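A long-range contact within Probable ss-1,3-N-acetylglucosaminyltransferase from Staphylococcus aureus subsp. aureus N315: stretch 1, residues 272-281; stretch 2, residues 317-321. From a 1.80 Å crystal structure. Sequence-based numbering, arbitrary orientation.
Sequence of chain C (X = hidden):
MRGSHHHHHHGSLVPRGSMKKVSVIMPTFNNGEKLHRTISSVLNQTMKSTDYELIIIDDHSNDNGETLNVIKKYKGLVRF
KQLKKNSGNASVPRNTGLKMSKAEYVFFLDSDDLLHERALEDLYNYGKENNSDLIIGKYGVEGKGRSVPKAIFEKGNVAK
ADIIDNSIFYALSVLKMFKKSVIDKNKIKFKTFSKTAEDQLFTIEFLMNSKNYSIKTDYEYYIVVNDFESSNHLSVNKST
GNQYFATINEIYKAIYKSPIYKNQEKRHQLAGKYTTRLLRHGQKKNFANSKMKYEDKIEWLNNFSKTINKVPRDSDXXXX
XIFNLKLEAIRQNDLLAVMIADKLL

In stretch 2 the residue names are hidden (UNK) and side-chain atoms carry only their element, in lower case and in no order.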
# COMPACT_ATOMS: atom_id res chain seq x y z
N GLY C 272 7.27 23.33 -3.51
CA GLY C 272 6.15 22.42 -3.21
C GLY C 272 4.99 22.57 -4.19
O GLY C 272 4.36 21.59 -4.61
N LYS C 273 4.67 23.82 -4.53
CA LYS C 273 3.62 24.07 -5.50
C LYS C 273 4.03 23.53 -6.88
O LYS C 273 3.19 23.01 -7.62
CB LYS C 273 3.28 25.56 -5.54
CG LYS C 273 2.66 26.08 -4.25
CD LYS C 273 1.32 25.44 -3.92
CE LYS C 273 0.94 25.66 -2.47
NZ LYS C 273 -0.45 25.21 -2.21
N TYR C 274 5.32 23.63 -7.21
CA TYR C 274 5.79 23.11 -8.50
C TYR C 274 5.70 21.57 -8.48
O TYR C 274 5.30 20.96 -9.48
CB TYR C 274 7.19 23.58 -8.90
CG TYR C 274 7.53 23.05 -10.27
CD1 TYR C 274 7.02 23.66 -11.41
CD2 TYR C 274 8.18 21.84 -10.42
CE1 TYR C 274 7.22 23.12 -12.67
CE2 TYR C 274 8.35 21.27 -11.67
CZ TYR C 274 7.88 21.91 -12.80
OH TYR C 274 8.05 21.34 -14.04
N THR C 275 6.11 20.96 -7.36
CA THR C 275 6.04 19.52 -7.22
C THR C 275 4.60 19.03 -7.45
O THR C 275 4.39 18.04 -8.14
CB THR C 275 6.61 19.06 -5.86
OG1 THR C 275 7.99 19.41 -5.77
CG2 THR C 275 6.46 17.56 -5.68
N THR C 276 3.62 19.74 -6.89
CA THR C 276 2.21 19.44 -7.07
C THR C 276 1.86 19.48 -8.56
O THR C 276 1.26 18.55 -9.09
CB THR C 276 1.31 20.38 -6.26
OG1 THR C 276 1.68 20.30 -4.89
CG2 THR C 276 -0.17 20.07 -6.41
N ARG C 277 2.26 20.57 -9.24
CA ARG C 277 2.03 20.70 -10.67
C ARG C 277 2.66 19.52 -11.43
O ARG C 277 2.05 18.98 -12.36
CB ARG C 277 2.59 22.04 -11.18
CG ARG C 277 2.48 22.23 -12.68
CD ARG C 277 3.77 21.90 -13.39
NE ARG C 277 3.50 21.54 -14.78
CZ ARG C 277 4.18 20.63 -15.47
NH1 ARG C 277 3.75 20.29 -16.68
NH2 ARG C 277 5.26 20.05 -14.95
N LEU C 278 3.87 19.12 -11.04
CA LEU C 278 4.60 18.05 -11.72
C LEU C 278 3.86 16.71 -11.58
O LEU C 278 3.70 15.93 -12.53
CB LEU C 278 6.01 17.98 -11.13
CG LEU C 278 6.93 16.92 -11.71
CD1 LEU C 278 7.19 17.20 -13.17
CD2 LEU C 278 8.24 16.86 -10.95
N LEU C 279 3.41 16.42 -10.36
CA LEU C 279 2.65 15.19 -10.08
C LEU C 279 1.30 15.20 -10.81
O LEU C 279 0.83 14.13 -11.19
CB LEU C 279 2.47 15.06 -8.57
CG LEU C 279 3.75 14.69 -7.82
CD1 LEU C 279 3.53 14.72 -6.32
CD2 LEU C 279 4.25 13.31 -8.25
N ARG C 280 0.72 16.38 -11.04
CA ARG C 280 -0.61 16.53 -11.68
C ARG C 280 -0.54 16.46 -13.21
O ARG C 280 -1.46 15.94 -13.84
CB ARG C 280 -1.27 17.84 -11.27
CG ARG C 280 -2.07 17.73 -9.98
CD ARG C 280 -2.84 19.00 -9.64
NE ARG C 280 -3.44 18.83 -8.33
CZ ARG C 280 -3.67 19.81 -7.46
NH1 ARG C 280 -3.23 21.04 -7.70
NH2 ARG C 280 -4.36 19.54 -6.36
N HIS C 281 0.55 16.98 -13.81
CA HIS C 281 0.59 17.16 -15.28
C HIS C 281 1.94 16.75 -15.88
O HIS C 281 2.13 16.95 -17.07
CB HIS C 281 0.25 18.61 -15.64
CG HIS C 281 -1.14 18.99 -15.29
ND1 HIS C 281 -2.24 18.34 -15.84
CD2 HIS C 281 -1.64 19.90 -14.44
CE1 HIS C 281 -3.35 18.84 -15.34
NE2 HIS C 281 -3.01 19.81 -14.49
N UNK C 317 5.69 19.61 2.71
CA UNK C 317 4.48 20.00 3.43
C UNK C 317 3.61 20.93 2.57
O UNK C 317 2.46 21.11 2.89
n UNK C 317 8.16 23.37 5.90
c UNK C 317 5.85 22.53 6.09
c UNK C 317 4.81 20.68 4.76
c UNK C 317 6.74 23.75 6.13
c UNK C 317 5.57 22.00 4.69
N UNK C 318 4.17 21.51 1.50
CA UNK C 318 3.41 22.41 0.66
C UNK C 318 2.77 21.67 -0.51
O UNK C 318 2.08 22.27 -1.29
c UNK C 318 4.13 26.14 2.98
o UNK C 318 5.81 26.95 4.47
c UNK C 318 4.30 23.56 0.19
c UNK C 318 5.43 26.13 3.45
c UNK C 318 3.78 25.30 1.93
c UNK C 318 4.70 24.47 1.32
c UNK C 318 6.00 24.47 1.81
c UNK C 318 6.37 25.29 2.86
N UNK C 319 2.97 20.36 -0.63
CA UNK C 319 2.40 19.57 -1.72
C UNK C 319 0.97 19.19 -1.32
O UNK C 319 0.73 18.85 -0.16
c UNK C 319 3.26 18.32 -1.97
c UNK C 319 2.60 17.36 -2.93
c UNK C 319 4.66 18.71 -2.41
N UNK C 320 0.03 19.22 -2.28
CA UNK C 320 -1.33 18.81 -1.99
C UNK C 320 -1.32 17.40 -1.37
O UNK C 320 -0.68 16.49 -1.88
c UNK C 320 -2.22 18.95 -3.24
o UNK C 320 -2.10 20.31 -3.67
c UNK C 320 -3.68 18.67 -2.96
N UNK C 321 -2.04 17.24 -0.26
CA UNK C 321 -1.75 16.12 0.64
C UNK C 321 -2.19 14.77 0.04
O UNK C 321 -1.62 13.78 0.41
c UNK C 321 -2.30 16.34 2.06
o UNK C 321 0.57 15.67 3.43
c UNK C 321 -1.33 17.08 2.99
n UNK C 321 0.93 17.48 2.17
c UNK C 321 0.13 16.68 2.88

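Position 317 carries five side-chain atoms, four carbons in a row ending in a nitrogen. Its CA-to-CB bond points away from the helix of stretch 1, and its side chain is out of contact with stretch 1. An unbranched chain of that length with a terminal nitrogen is lysine. Lys317 thus contributes nothing to the contact; its terminal NZ is hydrogen-bonded elsewhere in the structure.

Position 318 has eight side-chain atoms: one carbon, then a ring of six carbons bearing one oxygen. The CA-to-CB bond points toward stretch 1, and CB of 318 lies 4.0 Å from CA of Gly272, yet the end of the side chain leads away. A six-membered carbon ring with a single oxygen substituent identifies tyrosine, here with chi1 at -67° (m). What packs is therefore the root of Tyr318. The fit relies on the bare glycine: an ideal CB built on Gly272 would lie 2.6 Å from CB of Tyr318, a clash. CA of Gly272 and CA of Tyr318 also form the closest CA pair between the stretches, 4.7 Å apart. The next helix residue, Lys273, has a CA-to-CB bond that points away from stretch 2, but the end of its side chain comes nearer, with its CE 3.8 Å from the backbone O of Tyr318.

Position 319 shows three carbons, one carrying the other two. Its CA-to-CB bond runs sideways, but its two methyls meet different parts of the helix: one lies near O of Gly272 and CG2 of Thr275, the other near OG1 of Thr276 and CD1 of Leu279. Branching at the first side-chain carbon, without a heteroatom, gives valine. CG2 of Val319 sits 3.6 Å from O of Gly272 and 3.9 Å from CG2 of Thr275, whereas CG1 of Val319 lies 3.7 Å from OG1 of Thr276 and makes a looser apolar contact with CD1 of Leu279 at 4.4 Å. Val319 is buried and has the largest area covered by the other stretch, 69 Å².

Position 320 again has a branched first carbon, now carrying one oxygen and one carbon. Its CA-to-CB bond points toward the helix; the oxygen approaches CG2 of Thr276 and the methyl lies near NH2 of Arg280. This is threonine. OG1 of Thr320 is 3.4 Å from CG2 of Thr276, and CG2 of Thr320 lies 3.6 Å from NH2 of Arg280, set obliquely to the guanidinium.

Position 321 has three carbons, the third carrying one oxygen and one nitrogen. Its side chain is out of reach of stretch 1. A terminal amide at this length is glutamine. Gln321 instead turns back on its own segment, where NE2 of Gln321 gives a weak hydrogen bond to O of Val319 (2.7 Å, 128°).

The contact works through one polar link set in close packing. The backbone N of Thr320 donates to OG1 of Thr276 at 3.3 Å with an angle of 156°, while OG1 of Thr276 itself donates to O of Gly272 at 3.0 Å. One hydroxyl thus joins the incoming loop to the helix backbone. Around it, the glycine admits the base of Tyr318 and the methyls of Val319 cover the adjoining helix surface, burying 340 Å² in all.

Stretch 2 (317-321) KYVTQ
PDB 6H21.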